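Long-range contacts in lipoteichoic acid primase (Listeria monocytogenes, PDB 4UOP), which belongs to the sulfatase-fold family, has an extracellular catalytic domain and binds a magnesium ion: residues S81-L86 with Y256-L261; Q129-R134 with S430-L435; D185-S190 with D228-K233; L307-A312 with A399-D404; G380-N385 with S412-R417. All blocks are in the same frame, centred on the assembly; numbering follows the deposited sequence.

Interaction 1: S81-L86 with Y256-L261; sequences SITPTL and YADKQL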
# COMPACT_ATOMS: atom_id res chain seq x y z
N SER B 81 0.64 -13.70 34.27
CA SER B 81 0.76 -12.41 33.60
C SER B 81 1.49 -12.57 32.28
O SER B 81 2.55 -13.19 32.22
CB SER B 81 1.53 -11.41 34.46
OG SER B 81 0.75 -11.02 35.56
N ILE B 82 0.94 -11.98 31.22
CA ILE B 82 1.57 -12.06 29.91
C ILE B 82 2.71 -11.04 29.80
O ILE B 82 3.76 -11.37 29.26
CB ILE B 82 0.54 -11.84 28.79
CG1 ILE B 82 -0.54 -12.94 28.84
CG2 ILE B 82 1.20 -11.82 27.41
CD1 ILE B 82 -0.01 -14.35 28.68
N THR B 83 2.49 -9.81 30.28
CA THR B 83 3.50 -8.77 30.21
C THR B 83 3.82 -8.19 31.59
O THR B 83 3.62 -7.00 31.80
CB THR B 83 3.07 -7.61 29.27
OG1 THR B 83 1.87 -7.02 29.76
CG2 THR B 83 2.85 -8.09 27.85
N PRO B 84 4.34 -9.01 32.51
CA PRO B 84 4.67 -8.49 33.84
C PRO B 84 5.72 -7.36 33.84
O PRO B 84 5.64 -6.49 34.69
CB PRO B 84 5.18 -9.72 34.60
CG PRO B 84 5.62 -10.67 33.54
CD PRO B 84 4.73 -10.42 32.36
N THR B 85 6.68 -7.36 32.92
CA THR B 85 7.66 -6.24 32.83
C THR B 85 6.93 -4.94 32.57
O THR B 85 7.15 -3.95 33.28
CB THR B 85 8.74 -6.48 31.75
OG1 THR B 85 9.48 -7.65 32.07
CG2 THR B 85 9.72 -5.30 31.65
N LEU B 86 6.06 -4.91 31.57
CA LEU B 86 5.34 -3.67 31.23
C LEU B 86 4.39 -3.28 32.35
O LEU B 86 4.26 -2.12 32.68
CB LEU B 86 4.57 -3.80 29.91
CG LEU B 86 5.39 -4.02 28.63
CD1 LEU B 86 4.48 -3.94 27.40
CD2 LEU B 86 6.54 -3.05 28.52
N TYR B 256 7.60 -14.04 26.11
CA TYR B 256 9.03 -14.20 25.95
C TYR B 256 9.70 -12.83 25.73
O TYR B 256 10.70 -12.49 26.38
CB TYR B 256 9.34 -15.14 24.79
CG TYR B 256 10.80 -15.13 24.44
CD1 TYR B 256 11.72 -15.89 25.18
CD2 TYR B 256 11.30 -14.31 23.41
CE1 TYR B 256 13.07 -15.85 24.88
CE2 TYR B 256 12.64 -14.27 23.11
CZ TYR B 256 13.52 -15.04 23.85
OH TYR B 256 14.87 -14.97 23.55
N ALA B 257 9.16 -12.05 24.81
CA ALA B 257 9.72 -10.75 24.49
C ALA B 257 9.72 -9.82 25.72
O ALA B 257 10.71 -9.14 25.99
CB ALA B 257 8.97 -10.13 23.33
N ASP B 258 8.63 -9.82 26.47
CA ASP B 258 8.51 -9.04 27.69
C ASP B 258 9.50 -9.52 28.77
O ASP B 258 10.13 -8.71 29.47
CB ASP B 258 7.07 -9.07 28.20
CG ASP B 258 6.89 -8.41 29.55
OD1 ASP B 258 7.18 -9.05 30.60
OD2 ASP B 258 6.42 -7.24 29.57
N LYS B 259 9.67 -10.83 28.89
CA LYS B 259 10.68 -11.37 29.81
C LYS B 259 12.09 -10.87 29.49
O LYS B 259 12.83 -10.45 30.38
CB LYS B 259 10.66 -12.89 29.78
CG LYS B 259 11.65 -13.55 30.73
CD LYS B 259 11.36 -15.03 30.80
CE LYS B 259 12.32 -15.78 31.70
NZ LYS B 259 13.37 -16.44 30.87
N GLN B 260 12.48 -10.94 28.22
CA GLN B 260 13.82 -10.56 27.81
C GLN B 260 14.01 -9.06 27.96
O GLN B 260 15.08 -8.61 28.36
CB GLN B 260 14.12 -11.01 26.37
CG GLN B 260 14.17 -12.54 26.22
CD GLN B 260 15.10 -13.21 27.21
OE1 GLN B 260 16.17 -12.68 27.54
NE2 GLN B 260 14.72 -14.39 27.68
N LEU B 261 12.96 -8.30 27.70
CA LEU B 261 12.99 -6.85 27.97
C LEU B 261 13.26 -6.56 29.45
O LEU B 261 14.09 -5.71 29.79
CB LEU B 261 11.69 -6.19 27.54
CG LEU B 261 11.64 -4.67 27.72
CD1 LEU B 261 12.65 -3.97 26.81
CD2 LEU B 261 10.23 -4.16 27.47
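The carboxylate of D258 is gripped by the first turn of helix 84-89. Its OD1 accepts the backbone N-H of T85 (N to OD1 2.9 Å, N-H...O 158°), and its OD2 that of L86 (N to OD2 3.1 Å, 154°). Each oxygen uses its syn lone pair, so the two N-H groups enter the fork of the carboxylate side by side and fix its rotation. With CG swung anti to the backbone N of D258 (chi1 174°), the acid reaches out from its own helix to this neighbouring N-terminus, where the first-turn amides and positive helix end would favour a negative charge and probably help keep the group ionised. The hydroxyl of T85 adds a further tie, since OG1 lies 2.9 Å from the D258 carbonyl O and 3.1 Å from D258 OD1; one proton serves whichever acceptor it chooses. T83, at the N-cap position, makes no capping bond with its side chain. Its OG1 bonds instead to N74 and D87, while its CB rests 3.4 Å from D258 OD2. Beyond the polar cluster L86 CD2 meets L261 CD2 at 4.0 Å, the two leucines crossing at about a right angle. Helix 84-89 thus lies with its N-terminus against the flank of the long helix 246-271, while L261 also touches Y197 of helix 193-209 and I82 packs on F251 and V254.

Interaction 2: Q129-R134 with S430-L435; sequences QTYGDR and SYVNNL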
# COMPACT_ATOMS: atom_id res chain seq x y z
N GLN B 129 12.39 2.72 1.56
CA GLN B 129 12.89 2.32 0.23
C GLN B 129 13.04 3.54 -0.66
O GLN B 129 14.12 3.84 -1.13
CB GLN B 129 11.91 1.35 -0.44
CG GLN B 129 11.84 -0.02 0.22
CD GLN B 129 12.86 -1.00 -0.33
OE1 GLN B 129 13.74 -0.64 -1.12
NE2 GLN B 129 12.74 -2.25 0.10
N THR B 130 11.94 4.24 -0.86
CA THR B 130 11.89 5.34 -1.82
C THR B 130 12.79 6.52 -1.47
O THR B 130 13.32 7.19 -2.37
CB THR B 130 10.44 5.83 -1.99
OG1 THR B 130 9.62 4.71 -2.35
CG2 THR B 130 10.33 6.92 -3.07
N TYR B 131 12.98 6.79 -0.17
CA TYR B 131 13.73 7.98 0.23
C TYR B 131 15.04 7.67 0.96
O TYR B 131 15.65 8.55 1.58
CB TYR B 131 12.83 8.89 1.06
CG TYR B 131 11.63 9.36 0.27
CD1 TYR B 131 11.77 10.28 -0.76
CD2 TYR B 131 10.36 8.84 0.53
CE1 TYR B 131 10.68 10.70 -1.49
CE2 TYR B 131 9.26 9.26 -0.21
CZ TYR B 131 9.43 10.20 -1.21
OH TYR B 131 8.35 10.62 -1.94
N GLY B 132 15.51 6.43 0.84
CA GLY B 132 16.81 6.05 1.37
C GLY B 132 17.98 6.76 0.72
O GLY B 132 19.09 6.71 1.24
N ASP B 133 17.74 7.41 -0.42
CA ASP B 133 18.77 8.19 -1.12
C ASP B 133 18.78 9.68 -0.76
O ASP B 133 19.48 10.47 -1.41
CB ASP B 133 18.63 8.03 -2.64
CG ASP B 133 17.30 8.55 -3.18
OD1 ASP B 133 16.42 8.97 -2.39
OD2 ASP B 133 17.12 8.54 -4.42
N ARG B 134 18.03 10.08 0.27
CA ARG B 134 17.96 11.47 0.68
C ARG B 134 18.74 11.75 1.96
O ARG B 134 19.12 10.82 2.69
CB ARG B 134 16.51 11.91 0.91
CG ARG B 134 15.53 11.58 -0.21
CD ARG B 134 16.00 12.06 -1.58
NE ARG B 134 15.05 11.64 -2.62
CZ ARG B 134 14.02 12.36 -3.06
NH1 ARG B 134 13.77 13.58 -2.61
NH2 ARG B 134 13.23 11.84 -3.99
N SER B 430 4.75 16.09 0.43
CA SER B 430 5.48 17.06 -0.41
C SER B 430 6.86 17.37 0.18
O SER B 430 7.87 17.41 -0.53
CB SER B 430 4.65 18.34 -0.57
OG SER B 430 5.44 19.38 -1.12
N TYR B 431 6.89 17.60 1.48
CA TYR B 431 8.13 17.88 2.19
C TYR B 431 9.15 16.75 2.02
O TYR B 431 10.33 16.98 1.70
CB TYR B 431 7.83 18.13 3.66
CG TYR B 431 9.04 18.09 4.55
CD1 TYR B 431 9.97 19.13 4.54
CD2 TYR B 431 9.27 17.01 5.38
CE1 TYR B 431 11.10 19.08 5.34
CE2 TYR B 431 10.38 16.96 6.20
CZ TYR B 431 11.29 18.00 6.17
OH TYR B 431 12.40 17.93 6.99
N VAL B 432 8.70 15.52 2.23
CA VAL B 432 9.58 14.36 2.13
C VAL B 432 10.06 14.18 0.69
O VAL B 432 11.22 13.88 0.44
CB VAL B 432 8.88 13.06 2.59
CG1 VAL B 432 9.72 11.85 2.25
CG2 VAL B 432 8.60 13.10 4.09
N ASN B 433 9.15 14.39 -0.26
CA ASN B 433 9.51 14.25 -1.67
C ASN B 433 10.54 15.28 -2.15
O ASN B 433 11.31 15.00 -3.05
CB ASN B 433 8.26 14.31 -2.55
CG ASN B 433 8.46 13.61 -3.88
OD1 ASN B 433 8.82 12.43 -3.91
ND2 ASN B 433 8.25 14.33 -4.97
N ASN B 434 10.55 16.45 -1.52
CA ASN B 434 11.51 17.51 -1.87
C ASN B 434 12.85 17.49 -1.10
O ASN B 434 13.66 18.39 -1.27
CB ASN B 434 10.83 18.88 -1.68
CG ASN B 434 9.72 19.13 -2.68
OD1 ASN B 434 9.79 18.67 -3.82
ND2 ASN B 434 8.70 19.86 -2.26
N LEU B 435 13.08 16.47 -0.27
CA LEU B 435 14.35 16.39 0.47
C LEU B 435 15.54 16.22 -0.48
O LEU B 435 15.43 15.51 -1.47
CB LEU B 435 14.34 15.23 1.47
CG LEU B 435 13.37 15.39 2.64
CD1 LEU B 435 13.32 14.10 3.45
CD2 LEU B 435 13.75 16.56 3.52
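Y131 and R134 reach across together to the C-terminal end of helix 412-433. The phenol of Y131 gives its proton to the side-chain oxygen of N433 (OH to OD1 2.7 Å), the donor tilted 22° from the amide's carbonyl plane, and ring and amide stand nearly perpendicular. V432 meets the same ring from above: its CG1 sits 3.5 Å from the ring centroid, a CH-pi contact almost on the ring normal. Swinging CG1 anti to the V432 backbone N (chi1 170°) puts that methyl over the ring.

One nitrogen of R134 holds two carbonyls. NH1 bonds to N433 O at 2.9 Å and to L435 O at 2.8 Å; the latter oxygen offers a lone pair in its carbonyl plane, whereas NH1 stands well above the plane of the N433 carbonyl. Both oxygens belong to the helix's final turn and the residues just past it, so the guanidinium closes off the end of the helix, where its positive charge would suit the negative end of the dipole.

In the second shell, the Y131 ring turns its edge to one guanidinium face, CD1 3.8 Å above the plane of R134, and T130 CG2 occupies the ring face opposite V432. D133 OD1 makes a salt bridge to R134 NE at 3.0 Å, a weak hydrogen bond, steadying the arginine from within the type I turn Y131-R134. That turn follows helix 127-130 directly, and W113 of helix 107-117 touches both Y131 and V432, so three helices converge here.

Interaction 3: D185-S190 with D228-K233; sequences DVIGFS and DIPKDK
I187 meets the 228-233 loop along much of its side chain. From CB the shorter branch, CG2, goes anti to the backbone N (chi1 -69° places CG1 beside that N) and comes within 3.3 Å of the D228 carbonyl O; the same methyl rests 3.8 Å from I229 CD1. The longer branch runs over the proline: I187 CG1 approaches P230 CD at 3.7 Å, and I187 CD1, at the tip of the extended chain, is 3.9 Å from that carbon, the two side chains crossing at about a right angle. I187 lies on strand 186-187, which forms a two-stranded antiparallel hairpin with 190-191; a type II' turn from I187 to S190 connects them, with G188 taking the positive phi of its first corner. The opposing loop lies between strand 214-219 and helix 246-271 of the sulfatase-family domain. At the outer end of the contact D185 OD1 forms a salt bridge with K233 NZ at 3.3 Å. A water supplements it, donating to D185 OD2 at 2.7 Å and accepting from K233 NZ at 2.9 Å, and D185 OD2 also bonds to S192 OG. The lysine chain runs toward the acid, and its bend at chi4 turns NZ to the carboxylate.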
# COMPACT_ATOMS: atom_id res chain seq x y z
N ASP B 185 21.01 -19.02 18.83
CA ASP B 185 19.70 -18.83 19.46
C ASP B 185 18.72 -18.09 18.56
O ASP B 185 18.13 -17.06 18.94
CB ASP B 185 19.87 -18.11 20.80
CG ASP B 185 18.62 -18.19 21.69
OD1 ASP B 185 17.86 -19.18 21.62
OD2 ASP B 185 18.41 -17.26 22.49
N VAL B 186 18.55 -18.61 17.35
CA VAL B 186 17.59 -18.09 16.40
C VAL B 186 16.16 -18.42 16.86
O VAL B 186 15.87 -19.55 17.27
CB VAL B 186 17.85 -18.63 14.98
CG1 VAL B 186 16.72 -18.25 14.03
CG2 VAL B 186 19.19 -18.13 14.45
N ILE B 187 15.30 -17.41 16.81
CA ILE B 187 13.86 -17.59 17.06
C ILE B 187 13.18 -16.94 15.86
O ILE B 187 13.41 -15.76 15.57
CB ILE B 187 13.41 -16.93 18.38
CG1 ILE B 187 14.00 -17.71 19.56
CG2 ILE B 187 11.89 -16.87 18.47
CD1 ILE B 187 13.62 -17.16 20.92
N GLY B 188 12.37 -17.72 15.16
CA GLY B 188 11.86 -17.28 13.87
C GLY B 188 12.98 -17.30 12.85
O GLY B 188 13.56 -18.35 12.59
N PHE B 189 13.31 -16.14 12.28
CA PHE B 189 14.31 -16.07 11.21
C PHE B 189 15.60 -15.35 11.59
O PHE B 189 16.46 -15.16 10.73
CB PHE B 189 13.72 -15.38 9.97
CG PHE B 189 12.82 -16.26 9.14
CD1 PHE B 189 13.36 -17.21 8.28
CD2 PHE B 189 11.45 -16.10 9.20
CE1 PHE B 189 12.53 -18.01 7.50
CE2 PHE B 189 10.62 -16.89 8.42
CZ PHE B 189 11.16 -17.85 7.57
N SER B 190 15.76 -14.96 12.85
CA SER B 190 16.98 -14.27 13.26
C SER B 190 17.23 -14.43 14.76
O SER B 190 16.37 -14.94 15.50
CB SER B 190 16.93 -12.80 12.80
OG SER B 190 15.97 -12.07 13.51
N ASP B 228 6.55 -18.09 16.57
CA ASP B 228 7.14 -19.40 16.87
C ASP B 228 8.23 -19.28 17.92
O ASP B 228 9.30 -18.75 17.64
CB ASP B 228 7.71 -20.02 15.59
CG ASP B 228 8.28 -21.41 15.82
OD1 ASP B 228 7.84 -22.12 16.75
OD2 ASP B 228 9.17 -21.81 15.04
N ILE B 229 7.94 -19.75 19.12
CA ILE B 229 8.89 -19.75 20.22
C ILE B 229 9.31 -21.20 20.52
O ILE B 229 8.46 -22.08 20.61
CB ILE B 229 8.23 -19.15 21.46
CG1 ILE B 229 7.80 -17.69 21.21
CG2 ILE B 229 9.11 -19.27 22.68
CD1 ILE B 229 8.95 -16.74 20.92
N PRO B 230 10.62 -21.45 20.69
CA PRO B 230 11.04 -22.83 21.01
C PRO B 230 10.32 -23.34 22.25
O PRO B 230 10.03 -22.57 23.16
CB PRO B 230 12.53 -22.68 21.28
CG PRO B 230 12.95 -21.53 20.43
CD PRO B 230 11.77 -20.59 20.38
N LYS B 231 10.02 -24.63 22.27
CA LYS B 231 9.22 -25.21 23.34
C LYS B 231 9.78 -24.94 24.73
O LYS B 231 9.01 -24.67 25.66
CB LYS B 231 9.04 -26.72 23.12
CG LYS B 231 7.87 -27.02 22.20
CD LYS B 231 7.70 -28.50 21.91
CE LYS B 231 6.22 -28.86 21.74
NZ LYS B 231 5.47 -27.92 20.87
N ASP B 232 11.09 -25.00 24.89
CA ASP B 232 11.70 -24.81 26.21
C ASP B 232 11.64 -23.35 26.68
O ASP B 232 11.91 -23.07 27.84
CB ASP B 232 13.16 -25.31 26.24
CG ASP B 232 14.11 -24.44 25.40
OD1 ASP B 232 13.93 -24.38 24.16
OD2 ASP B 232 15.05 -23.85 25.99
N LYS B 233 11.29 -22.44 25.77
CA LYS B 233 11.15 -21.00 26.09
C LYS B 233 9.69 -20.57 26.29
O LYS B 233 9.43 -19.40 26.59
CB LYS B 233 11.79 -20.17 24.98
CG LYS B 233 13.28 -20.41 24.75
CD LYS B 233 14.13 -19.90 25.90
CE LYS B 233 15.62 -20.17 25.70
NZ LYS B 233 16.10 -19.78 24.34
O HOH W 1 16.40 -16.86 24.30

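Interaction 4: L307-A312 with A399-D404; sequences LKAEPA and AATNYD
The backbones of 307-312 and 399-404 are joined by a hydrogen bond, K308 N to Y403 O at 2.8 Å with an N-H...O angle of 168°, and K308 sits at the centre of an inverse gamma turn. This links the irregular loop between strand 277-283 and helix 312-315 to the end of strand 399-402, part of the smaller antiparallel five-stranded sheet. Just beyond that strand Y403 packs under L307, the two side chains lying side by side and pointing the same way. L307 CD1 stands over the centre of the ring, 3.9 Å from its centroid and 8° off the normal, a CH-pi contact, and its other methyl, CD2, touches Y403 CD2 at 3.7 Å. Both methyls of the leucine therefore rest on the same face of the ring. A309 CB comes at the ring edge and also meets T401 CG2 at 3.9 Å; T401 presents this methyl because CG2 is anti to its backbone N (OG1 chi1 -56°). A312 CB approaches Y403 CE1 at 4.1 Å. The phenol itself looks beyond the contact: Y403 OH bonds to the carbonyl O of T384, and the Y403 side chain touches Q98 and F100 of strand 94-100. K308, extended beyond CG, runs along the D404 backbone, its CD 3.6 Å from D404 O.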
# COMPACT_ATOMS: atom_id res chain seq x y z
N LEU B 307 -11.45 1.20 23.80
CA LEU B 307 -12.14 2.17 22.98
C LEU B 307 -13.19 1.41 22.17
O LEU B 307 -12.88 0.46 21.43
CB LEU B 307 -11.16 2.89 22.05
CG LEU B 307 -9.86 3.41 22.67
CD1 LEU B 307 -9.05 4.14 21.61
CD2 LEU B 307 -10.09 4.29 23.89
N LYS B 308 -14.44 1.81 22.30
CA LYS B 308 -15.52 1.14 21.60
C LYS B 308 -15.69 1.75 20.23
O LYS B 308 -16.77 2.23 19.86
CB LYS B 308 -16.83 1.20 22.42
CG LYS B 308 -16.75 0.40 23.71
CD LYS B 308 -18.09 0.37 24.43
CE LYS B 308 -17.94 -0.03 25.89
NZ LYS B 308 -19.25 -0.03 26.60
N ALA B 309 -14.60 1.71 19.46
CA ALA B 309 -14.59 2.15 18.09
C ALA B 309 -13.48 1.37 17.42
O ALA B 309 -12.43 1.16 18.03
CB ALA B 309 -14.31 3.65 18.02
N GLU B 310 -13.70 0.91 16.20
CA GLU B 310 -12.65 0.23 15.47
C GLU B 310 -12.34 0.99 14.18
O GLU B 310 -13.24 1.58 13.57
CB GLU B 310 -12.99 -1.26 15.21
CG GLU B 310 -13.02 -2.14 16.47
CD GLU B 310 -11.65 -2.64 17.00
OE1 GLU B 310 -10.55 -2.05 16.76
OE2 GLU B 310 -11.70 -3.68 17.73
N PRO B 311 -11.06 1.01 13.77
CA PRO B 311 -9.97 0.22 14.35
C PRO B 311 -9.22 0.87 15.51
O PRO B 311 -8.12 0.41 15.86
CB PRO B 311 -9.04 0.03 13.16
CG PRO B 311 -9.17 1.33 12.43
CD PRO B 311 -10.62 1.72 12.57
N ALA B 312 -9.81 1.90 16.12
CA ALA B 312 -9.16 2.63 17.19
C ALA B 312 -8.65 1.72 18.28
O ALA B 312 -7.50 1.87 18.71
CB ALA B 312 -10.11 3.68 17.78
N ALA B 399 -18.27 9.40 9.66
CA ALA B 399 -18.80 9.14 10.99
C ALA B 399 -17.75 9.39 12.06
O ALA B 399 -16.61 8.96 11.92
CB ALA B 399 -19.30 7.70 11.08
N ALA B 400 -18.15 10.12 13.09
CA ALA B 400 -17.36 10.30 14.29
C ALA B 400 -17.96 9.42 15.36
O ALA B 400 -19.19 9.43 15.57
CB ALA B 400 -17.36 11.75 14.73
N THR B 401 -17.11 8.63 16.00
CA THR B 401 -17.54 7.70 17.02
C THR B 401 -16.77 7.98 18.29
O THR B 401 -15.54 7.91 18.30
CB THR B 401 -17.29 6.25 16.56
OG1 THR B 401 -17.96 6.03 15.31
CG2 THR B 401 -17.82 5.25 17.57
N ASN B 402 -17.50 8.34 19.34
CA ASN B 402 -16.92 8.49 20.66
C ASN B 402 -16.38 7.16 21.16
O ASN B 402 -16.88 6.12 20.79
CB ASN B 402 -17.96 8.99 21.66
CG ASN B 402 -18.43 10.41 21.37
OD1 ASN B 402 -17.62 11.29 21.13
ND2 ASN B 402 -19.73 10.62 21.38
N TYR B 403 -15.40 7.22 22.03
CA TYR B 403 -14.79 6.00 22.55
C TYR B 403 -15.67 5.19 23.50
O TYR B 403 -15.36 4.04 23.78
CB TYR B 403 -13.43 6.30 23.18
CG TYR B 403 -12.39 6.78 22.19
CD1 TYR B 403 -12.43 6.42 20.84
CD2 TYR B 403 -11.34 7.55 22.62
CE1 TYR B 403 -11.46 6.86 19.96
CE2 TYR B 403 -10.36 7.99 21.75
CZ TYR B 403 -10.42 7.64 20.42
OH TYR B 403 -9.43 8.09 19.58
N ASP B 404 -16.76 5.78 23.99
CA ASP B 404 -17.80 4.99 24.66
C ASP B 404 -18.76 4.29 23.70
O ASP B 404 -19.69 3.60 24.15
CB ASP B 404 -18.58 5.85 25.68
CG ASP B 404 -19.41 6.99 25.03
OD1 ASP B 404 -19.47 7.09 23.79
OD2 ASP B 404 -20.02 7.78 25.80
O HOH W 2 -19.57 2.45 26.91

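Interaction 5: G380-N385 with S412-R417; sequences GSYFTN and SDVKKR
Y382 and R417 meet where strand 381-383 crosses the start of helix 412-433. The axes of strand 381-383 and helix segment 412-417 approach to 9.9 Å, with 112° between their directions.

Among the polar contacts, Y382 OH bonds to the V414 carbonyl O at 2.9 Å, on a lone pair in the carbonyl plane. The same hydroxyl also bonds to the hydroxyl of Y387, which receives R417 NH1 as well, so a small polar network from neighbouring strand 387-390 draws together the phenol and the guanidinium. T384 OG1 bonds to the backbone N of S386 and of Y387.

The nonpolar contacts centre on the tyrosine ring. R417 CB lies over one face, offset toward the rim, 3.7 Å from the ring centroid and 27° off its normal, a CH-pi contact. Further along the same chain, which is extended from CG to NE, R417 CD passes Y382 CE1 at 3.7 Å and T384 CG2 at 4.0 Å. It is the aliphatic stem, CB and CD, that meets the ring; the guanidinium is turned obliquely to it. Y382 can point at the helix because CG sits between the backbone N and the carbonyl carbon (chi1 63°). V414 CG1 adds a contact to the phenol oxygen at 3.4 Å.

Chemically, a tyrosine serves here both as an apolar surface for the arginine stem and as a donor to a helix carbonyl, so the helix sits on the sheet through oriented polar bonds as well as nonpolar contact.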
# COMPACT_ATOMS: atom_id res chain seq x y z
N GLY B 380 -7.74 11.70 6.00
CA GLY B 380 -8.60 12.56 6.79
C GLY B 380 -9.15 11.86 8.03
O GLY B 380 -9.78 12.49 8.87
N SER B 381 -8.94 10.54 8.12
CA SER B 381 -9.25 9.81 9.33
C SER B 381 -8.30 10.23 10.44
O SER B 381 -7.12 10.46 10.18
CB SER B 381 -9.07 8.31 9.11
OG SER B 381 -9.94 7.80 8.14
N TYR B 382 -8.80 10.29 11.68
CA TYR B 382 -7.95 10.62 12.82
C TYR B 382 -8.52 10.14 14.16
O TYR B 382 -9.74 9.93 14.29
CB TYR B 382 -7.68 12.13 12.88
CG TYR B 382 -8.92 12.95 13.08
CD1 TYR B 382 -9.41 13.19 14.35
CD2 TYR B 382 -9.61 13.49 11.99
CE1 TYR B 382 -10.56 13.93 14.54
CE2 TYR B 382 -10.77 14.23 12.18
CZ TYR B 382 -11.23 14.46 13.46
OH TYR B 382 -12.37 15.19 13.68
N PHE B 383 -7.63 10.01 15.14
CA PHE B 383 -7.99 9.67 16.52
C PHE B 383 -7.72 10.84 17.45
O PHE B 383 -6.65 11.43 17.39
CB PHE B 383 -7.14 8.52 17.04
CG PHE B 383 -7.18 7.27 16.21
CD1 PHE B 383 -8.38 6.70 15.84
CD2 PHE B 383 -6.00 6.63 15.86
CE1 PHE B 383 -8.40 5.52 15.10
CE2 PHE B 383 -6.02 5.45 15.13
CZ PHE B 383 -7.22 4.90 14.74
N THR B 384 -8.68 11.18 18.32
CA THR B 384 -8.45 12.16 19.39
C THR B 384 -8.42 11.45 20.74
O THR B 384 -8.44 10.22 20.78
CB THR B 384 -9.50 13.28 19.40
OG1 THR B 384 -10.70 12.83 20.04
CG2 THR B 384 -9.80 13.77 18.01
N ASN B 385 -8.40 12.20 21.83
CA ASN B 385 -8.54 11.58 23.15
C ASN B 385 -9.95 11.12 23.54
O ASN B 385 -10.12 10.44 24.54
CB ASN B 385 -7.99 12.48 24.27
CG ASN B 385 -8.71 13.82 24.38
OD1 ASN B 385 -9.90 13.92 24.13
ND2 ASN B 385 -7.98 14.85 24.75
N SER B 412 -18.20 21.56 13.71
CA SER B 412 -17.15 22.38 13.11
C SER B 412 -15.74 21.93 13.49
O SER B 412 -14.86 21.90 12.64
CB SER B 412 -17.35 23.85 13.50
OG SER B 412 -16.23 24.63 13.13
N ASP B 413 -15.54 21.61 14.76
CA ASP B 413 -14.24 21.11 15.22
C ASP B 413 -13.89 19.75 14.60
O ASP B 413 -12.73 19.48 14.34
CB ASP B 413 -14.19 21.02 16.75
CG ASP B 413 -13.80 22.35 17.41
OD1 ASP B 413 -13.50 23.33 16.70
OD2 ASP B 413 -13.78 22.41 18.66
N VAL B 414 -14.89 18.91 14.36
CA VAL B 414 -14.66 17.61 13.72
C VAL B 414 -14.21 17.85 12.29
O VAL B 414 -13.31 17.17 11.78
CB VAL B 414 -15.91 16.71 13.77
CG1 VAL B 414 -15.69 15.41 13.02
CG2 VAL B 414 -16.30 16.42 15.21
N LYS B 415 -14.83 18.84 11.64
CA LYS B 415 -14.49 19.22 10.28
C LYS B 415 -13.09 19.82 10.19
O LYS B 415 -12.34 19.52 9.26
CB LYS B 415 -15.54 20.21 9.76
CG LYS B 415 -15.30 20.76 8.37
CD LYS B 415 -15.11 19.67 7.33
CE LYS B 415 -15.57 20.12 5.95
NZ LYS B 415 -14.95 21.41 5.53
N LYS B 416 -12.75 20.68 11.13
CA LYS B 416 -11.43 21.31 11.14
C LYS B 416 -10.30 20.28 11.24
O LYS B 416 -9.29 20.40 10.55
CB LYS B 416 -11.31 22.34 12.26
CG LYS B 416 -11.92 23.67 11.88
CD LYS B 416 -12.09 24.58 13.08
CE LYS B 416 -12.92 25.81 12.71
NZ LYS B 416 -13.11 26.70 13.90
N ARG B 417 -10.47 19.26 12.08
CA ARG B 417 -9.45 18.22 12.21
C ARG B 417 -9.36 17.33 10.98
O ARG B 417 -8.28 16.87 10.65
CB ARG B 417 -9.68 17.38 13.47
CG ARG B 417 -9.36 18.12 14.75
CD ARG B 417 -9.40 17.19 15.95
NE ARG B 417 -9.33 17.94 17.20
CZ ARG B 417 -10.38 18.26 17.96
NH1 ARG B 417 -11.62 17.90 17.65
NH2 ARG B 417 -10.17 18.96 19.07

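From the N-terminus, interaction 1 opens first, and its loop of about 170 residues closes on helix 246-271. Interaction 3 is nested inside it and touches it: Y256 packs against I187, I229 and K233. Interaction 2 opens at 129-134, within the loop of interaction 1, so these two cross; it closes only near the C-terminus, enclosing interactions 3, 4 and 5. Interactions 4 and 5, both after interaction 1 has closed, cross each other and meet at the five-stranded sheet. Helix 412-433 enters interaction 5 at its start and interaction 2 at its end, tying that sheet to the 129-134 turn after helix 127-130, while interaction 4 joins the loop 307-312 to the same sheet.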